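PDB 4JGI: cobalamin-binding protein from Desulfitobacterium hafniense, which binds methylcobalamin and probably serves as the corrinoid-carrying component of an O-demethylase methyl-transfer system. Local coordinates for residues Val23-Met27 with Ala73-Leu77; Ala66-Gln71 with Thr111-Ser116. One frame throughout, in Å; residues are numbered along the deposited sequence.

Contact 1 of 2, residues Val23-Met27 with Ala73-Leu77; sequences VDKVM and AMDKL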
loop_
_atom_site.group_PDB
_atom_site.type_symbol
_atom_site.label_atom_id
_atom_site.label_comp_id
_atom_site.label_asym_id
_atom_site.label_seq_id
_atom_site.Cartn_x
_atom_site.Cartn_y
_atom_site.Cartn_z
ATOM N N VAL A 23 8.235 16.540 -13.082
ATOM C CA VAL A 23 7.485 15.647 -13.959
ATOM C C VAL A 23 7.444 16.244 -15.370
ATOM O O VAL A 23 7.667 15.542 -16.315
ATOM C CB VAL A 23 6.064 15.370 -13.438
ATOM C CG1 VAL A 23 5.219 14.721 -14.510
ATOM C CG2 VAL A 23 6.160 14.495 -12.204
ATOM N N ASP A 24 7.244 17.545 -15.451
ATOM C CA ASP A 24 7.268 18.205 -16.761
ATOM C C ASP A 24 8.609 18.094 -17.485
ATOM O O ASP A 24 8.615 17.852 -18.678
ATOM C CB ASP A 24 6.916 19.661 -16.639
ATOM C CG ASP A 24 5.480 19.889 -16.214
ATOM O OD1 ASP A 24 4.629 18.949 -16.231
ATOM O OD2 ASP A 24 5.212 21.046 -15.822
ATOM N N LYS A 25 9.700 18.291 -16.775
ATOM C CA LYS A 25 11.040 18.135 -17.350
ATOM C C LYS A 25 11.300 16.714 -17.883
ATOM O O LYS A 25 11.855 16.515 -18.996
ATOM C CB LYS A 25 12.088 18.518 -16.322
ATOM C CG LYS A 25 12.233 20.035 -16.185
ATOM C CD LYS A 25 13.191 20.406 -15.058
ATOM C CE LYS A 25 13.026 21.850 -14.585
ATOM N NZ LYS A 25 13.294 21.955 -13.128
ATOM N N VAL A 26 10.891 15.723 -17.103
ATOM C CA VAL A 26 11.020 14.342 -17.514
ATOM C C VAL A 26 10.135 14.034 -18.708
ATOM O O VAL A 26 10.564 13.352 -19.658
ATOM C CB VAL A 26 10.731 13.403 -16.337
ATOM C CG1 VAL A 26 10.580 11.963 -16.805
ATOM C CG2 VAL A 26 11.835 13.567 -15.323
ATOM N N MET A 27 8.891 14.493 -18.687
ATOM C CA MET A 27 8.011 14.166 -19.813
ATOM C C MET A 27 8.600 14.769 -21.113
ATOM O O MET A 27 8.554 14.108 -22.153
ATOM C CB MET A 27 6.559 14.606 -19.575
ATOM C CG MET A 27 5.761 13.781 -18.566
ATOM S SD MET A 27 4.136 14.580 -18.402
ATOM C CE MET A 27 4.250 16.374 -18.409
ATOM N N ALA A 73 0.933 12.126 -10.243
ATOM C CA ALA A 73 2.249 12.047 -10.908
ATOM C C ALA A 73 2.363 10.842 -11.769
ATOM O O ALA A 73 2.844 10.935 -12.895
ATOM C CB ALA A 73 3.368 12.023 -9.842
ATOM N N MET A 74 1.911 9.685 -11.261
ATOM C CA MET A 74 1.932 8.437 -12.056
ATOM C C MET A 74 1.117 8.512 -13.307
ATOM O O MET A 74 1.551 8.005 -14.330
ATOM C CB MET A 74 1.490 7.266 -11.251
ATOM C CG MET A 74 2.433 7.022 -10.126
ATOM S SD MET A 74 4.124 6.618 -10.667
ATOM C CE MET A 74 3.639 5.349 -11.703
ATOM N N ASP A 75 -0.023 9.202 -13.246
ATOM C CA ASP A 75 -0.911 9.322 -14.397
ATOM C C ASP A 75 -0.213 10.145 -15.472
ATOM O O ASP A 75 -0.391 9.885 -16.671
ATOM C CB ASP A 75 -2.239 10.048 -14.026
ATOM C CG ASP A 75 -3.149 9.249 -13.115
ATOM O OD1 ASP A 75 -3.053 8.011 -13.085
ATOM O OD2 ASP A 75 -4.027 9.908 -12.456
ATOM N N LYS A 76 0.573 11.146 -15.063
ATOM C CA LYS A 76 1.283 11.940 -16.034
ATOM C C LYS A 76 2.441 11.252 -16.655
ATOM O O LYS A 76 2.725 11.499 -17.837
ATOM C CB LYS A 76 1.789 13.206 -15.439
ATOM C CG LYS A 76 0.706 14.174 -15.223
ATOM C CD LYS A 76 1.226 15.462 -14.640
ATOM C CE LYS A 76 0.081 16.310 -14.062
ATOM N NZ LYS A 76 -0.568 15.646 -12.850
ATOM N N LEU A 77 3.107 10.405 -15.884
ATOM C CA LEU A 77 4.307 9.734 -16.329
ATOM C C LEU A 77 4.039 8.511 -17.152
ATOM O O LEU A 77 4.934 8.045 -17.816
ATOM C CB LEU A 77 5.202 9.397 -15.143
ATOM C CG LEU A 77 5.876 10.613 -14.456
ATOM C CD1 LEU A 77 6.395 10.234 -13.074
ATOM C CD2 LEU A 77 7.039 11.159 -15.252
#
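Helix segments 23-27 and 73-77 run nearly parallel, their axes inclined by 15° and 10.5 Å apart at closest approach. They belong to the all-helical N-terminal domain of a B12-binding protein, a helical bundle in which side chains make most of the contact across this seam. The CA atoms pair one helical turn apart, Val-23 CA with Ala-73 CA at 7.0 Å and Met-27 CA with Leu-77 CA at 6.7 Å, so the two turns advance in step. Across the gap Val-23 directs its CB at the partner helix and spreads its methyls over three residues: CG2 lies 4.4 Å from Ala-73 CB, while CG1 sits 3.9 Å from Lys-76 CB and 4.1 Å from Leu-77 CD2. Leu-77 CD2 also reaches CG1 of Val-26 at 3.9 Å, so a single leucine methyl lies against both valines. Helix 32-54 closes the apolar cluster, with Phe-42 on Val-23, Leu-38 on Val-26 and Ile-39 on Leu-77. Lys-76 illustrates how a charged residue can border such a core: besides its CB, its CD lies 4.1 Å from Val-23 CG1, and beyond CD the chain leads away from 23-27 to NZ, which makes a weak hydrogen bond to Ala-72 O. At the edge of the seam Met-27 SD comes within 3.4 Å of Lys-76 O and 4.0 Å of Lys-76 CB.

Contact 2 of 2, residues Ala66-Gln71 with Thr111-Ser116; sequences AGEILQ and TMAEAS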
loop_
_atom_site.group_PDB
_atom_site.type_symbol
_atom_site.label_atom_id
_atom_site.label_comp_id
_atom_site.label_asym_id
_atom_site.label_seq_id
_atom_site.Cartn_x
_atom_site.Cartn_y
_atom_site.Cartn_z
ATOM N N ALA A 66 -0.973 12.383 0.148
ATOM C CA ALA A 66 0.135 11.746 -0.464
ATOM C C ALA A 66 -0.265 10.766 -1.509
ATOM O O ALA A 66 0.368 10.674 -2.590
ATOM C CB ALA A 66 1.004 11.066 0.600
ATOM N N GLY A 67 -1.261 9.926 -1.197
ATOM C CA GLY A 67 -1.709 9.001 -2.184
ATOM C C GLY A 67 -2.234 9.606 -3.490
ATOM O O GLY A 67 -1.950 9.152 -4.594
ATOM N N GLU A 68 -3.037 10.658 -3.310
ATOM C CA GLU A 68 -3.591 11.349 -4.446
ATOM C C GLU A 68 -2.528 12.065 -5.258
ATOM O O GLU A 68 -2.566 12.053 -6.484
ATOM C CB GLU A 68 -4.657 12.343 -4.021
ATOM C CG GLU A 68 -5.813 11.691 -3.257
ATOM C CD GLU A 68 -6.560 10.533 -3.887
ATOM O OE1 GLU A 68 -6.548 10.380 -5.096
ATOM O OE2 GLU A 68 -7.116 9.721 -3.132
ATOM N N ILE A 69 -1.540 12.618 -4.564
ATOM C CA ILE A 69 -0.429 13.312 -5.247
ATOM C C ILE A 69 0.457 12.326 -6.016
ATOM O O ILE A 69 0.815 12.496 -7.203
ATOM C CB ILE A 69 0.407 14.128 -4.241
ATOM C CG1 ILE A 69 -0.403 15.375 -3.788
ATOM C CG2 ILE A 69 1.785 14.549 -4.771
ATOM C CD1 ILE A 69 0.195 16.086 -2.618
ATOM N N LEU A 70 0.737 11.178 -5.416
ATOM C CA LEU A 70 1.523 10.146 -6.166
ATOM C C LEU A 70 0.737 9.678 -7.376
ATOM O O LEU A 70 1.276 9.476 -8.448
ATOM C CB LEU A 70 1.935 8.999 -5.265
ATOM C CG LEU A 70 2.827 7.952 -5.914
ATOM C CD1 LEU A 70 4.134 8.592 -6.383
ATOM C CD2 LEU A 70 3.115 6.834 -4.898
ATOM N N GLN A 71 -0.556 9.374 -7.185
ATOM C CA GLN A 71 -1.327 8.883 -8.315
ATOM C C GLN A 71 -1.340 9.886 -9.438
ATOM O O GLN A 71 -1.292 9.496 -10.589
ATOM C CB GLN A 71 -2.748 8.526 -7.868
ATOM C CG GLN A 71 -3.550 7.863 -8.960
ATOM C CD GLN A 71 -2.971 6.513 -9.373
ATOM O OE1 GLN A 71 -3.087 5.580 -8.653
ATOM N NE2 GLN A 71 -2.403 6.443 -10.554
ATOM N N THR A 111 -5.235 3.507 -1.996
ATOM C CA THR A 111 -4.858 4.579 -2.919
ATOM C C THR A 111 -3.325 4.567 -3.066
ATOM O O THR A 111 -2.842 4.693 -4.198
ATOM C CB THR A 111 -5.348 5.924 -2.409
ATOM O OG1 THR A 111 -6.796 5.842 -2.267
ATOM C CG2 THR A 111 -4.896 7.057 -3.349
ATOM N N MET A 112 -2.565 4.454 -1.989
ATOM C CA MET A 112 -1.083 4.445 -2.062
ATOM C C MET A 112 -0.609 3.243 -2.834
ATOM O O MET A 112 0.302 3.369 -3.621
ATOM C CB MET A 112 -0.452 4.494 -0.697
ATOM C CG MET A 112 -0.739 5.816 0.019
ATOM S SD MET A 112 0.024 5.617 1.634
ATOM C CE MET A 112 -0.062 7.281 2.269
ATOM N N ALA A 113 -1.242 2.103 -2.629
ATOM C CA ALA A 113 -0.779 0.877 -3.291
ATOM C C ALA A 113 -1.025 0.918 -4.793
ATOM O O ALA A 113 -0.168 0.556 -5.604
ATOM C CB ALA A 113 -1.492 -0.327 -2.680
ATOM N N GLU A 114 -2.208 1.422 -5.193
ATOM C CA GLU A 114 -2.572 1.637 -6.584
ATOM C C GLU A 114 -1.577 2.630 -7.257
ATOM O O GLU A 114 -1.116 2.369 -8.332
ATOM C CB GLU A 114 -4.067 2.033 -6.747
ATOM C CG GLU A 114 -4.962 0.841 -6.501
ATOM C CD GLU A 114 -6.489 1.138 -6.710
ATOM O OE1 GLU A 114 -6.906 2.311 -6.460
ATOM O OE2 GLU A 114 -7.264 0.194 -7.089
ATOM N N ALA A 115 -1.257 3.696 -6.565
ATOM C CA ALA A 115 -0.330 4.681 -7.063
ATOM C C ALA A 115 1.093 4.162 -7.142
ATOM O O ALA A 115 1.907 4.753 -7.833
ATOM C CB ALA A 115 -0.360 5.917 -6.178
ATOM N N SER A 116 1.405 3.078 -6.437
ATOM C CA SER A 116 2.706 2.476 -6.389
ATOM C C SER A 116 2.805 1.292 -7.298
ATOM O O SER A 116 3.812 0.592 -7.214
ATOM C CB SER A 116 2.965 1.987 -5.002
ATOM O OG SER A 116 3.042 3.076 -4.088
HETATM O O HOH W 1 -8.384 7.852 -3.964
HETATM O O HOH W 2 -4.395 5.784 -6.388
HETATM O O HOH W 3 -0.509 3.834 -10.789
#
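Thr-111 lays its CG2 methyl over the bare backbone of Gly-67, 3.7 Å from Gly-67 C, where a side chain would collide: an ideal CB on Gly-67 would come 3.0 Å from Thr-111 CG2. Glycine at the crossing thus permits a close approach, with helix axes 8.3 Å apart at 19° and Gly-67 CA only 4.6 Å from Met-112 CA. One turn on, small Ala-115 plays the complementary part, its CB 3.8 Å from Leu-70 CG and 3.9 Å from Gly-67 O, while Gln-71 OE1 rests 3.3 Å from Ala-115 CA. Here the helical N-terminal domain meets the Rossmann-like, cobalamin-binding domain, whose helix 104-115 follows the first strand of the parallel sheet. Met-112 extends past the glycine, with CE 4.3 Å from Ala-66 CB, and also touches Met-46 and Ala-199; the latter is a cobalamin-binding residue, and the cofactor lies about 7 Å from the Met-112 side chain. Ser-116 OG donates to Met-112 O, four residues back, at 2.8 Å. Three waters span the polar margin. Water 1 donates to Glu-68 OE2 and to Thr-111 OG1, itself bonded to Asn-107 O; water 2 donates to Gln-71 OE1 and Thr-111 O; water 3 accepts from Gln-71 NE2, which also bonds Asp-75, and donates to Glu-114 O. With no direct hydrogen bond between the segments, the joint rests on close van der Waals fit around Gly-67 and Ala-115, and the polar groups at its margin are bridged by water.

In the fold
From the N terminus, the chain passes through helix 16-29, then helix 32-54, and returns on helix 60-77, whose C-terminal end closes contact 1 across 45 mainly helical intervening residues. The same helix, a little earlier, supplies 66-71 to contact 2, which is completed only after the chain has left the bundle, formed strand 91-96 and entered helix 104-115. The segments alternate along the sequence, so the two closures cross rather than nest. Contact 1 lies wholly within the helical domain, pairing its helices 16-29 and 60-77, whereas contact 2 joins that domain to the Rossmann-like one. Their centres lie 14 Å apart, yet they touch where Met-74 CG comes 3.3 Å from Ala-115 O.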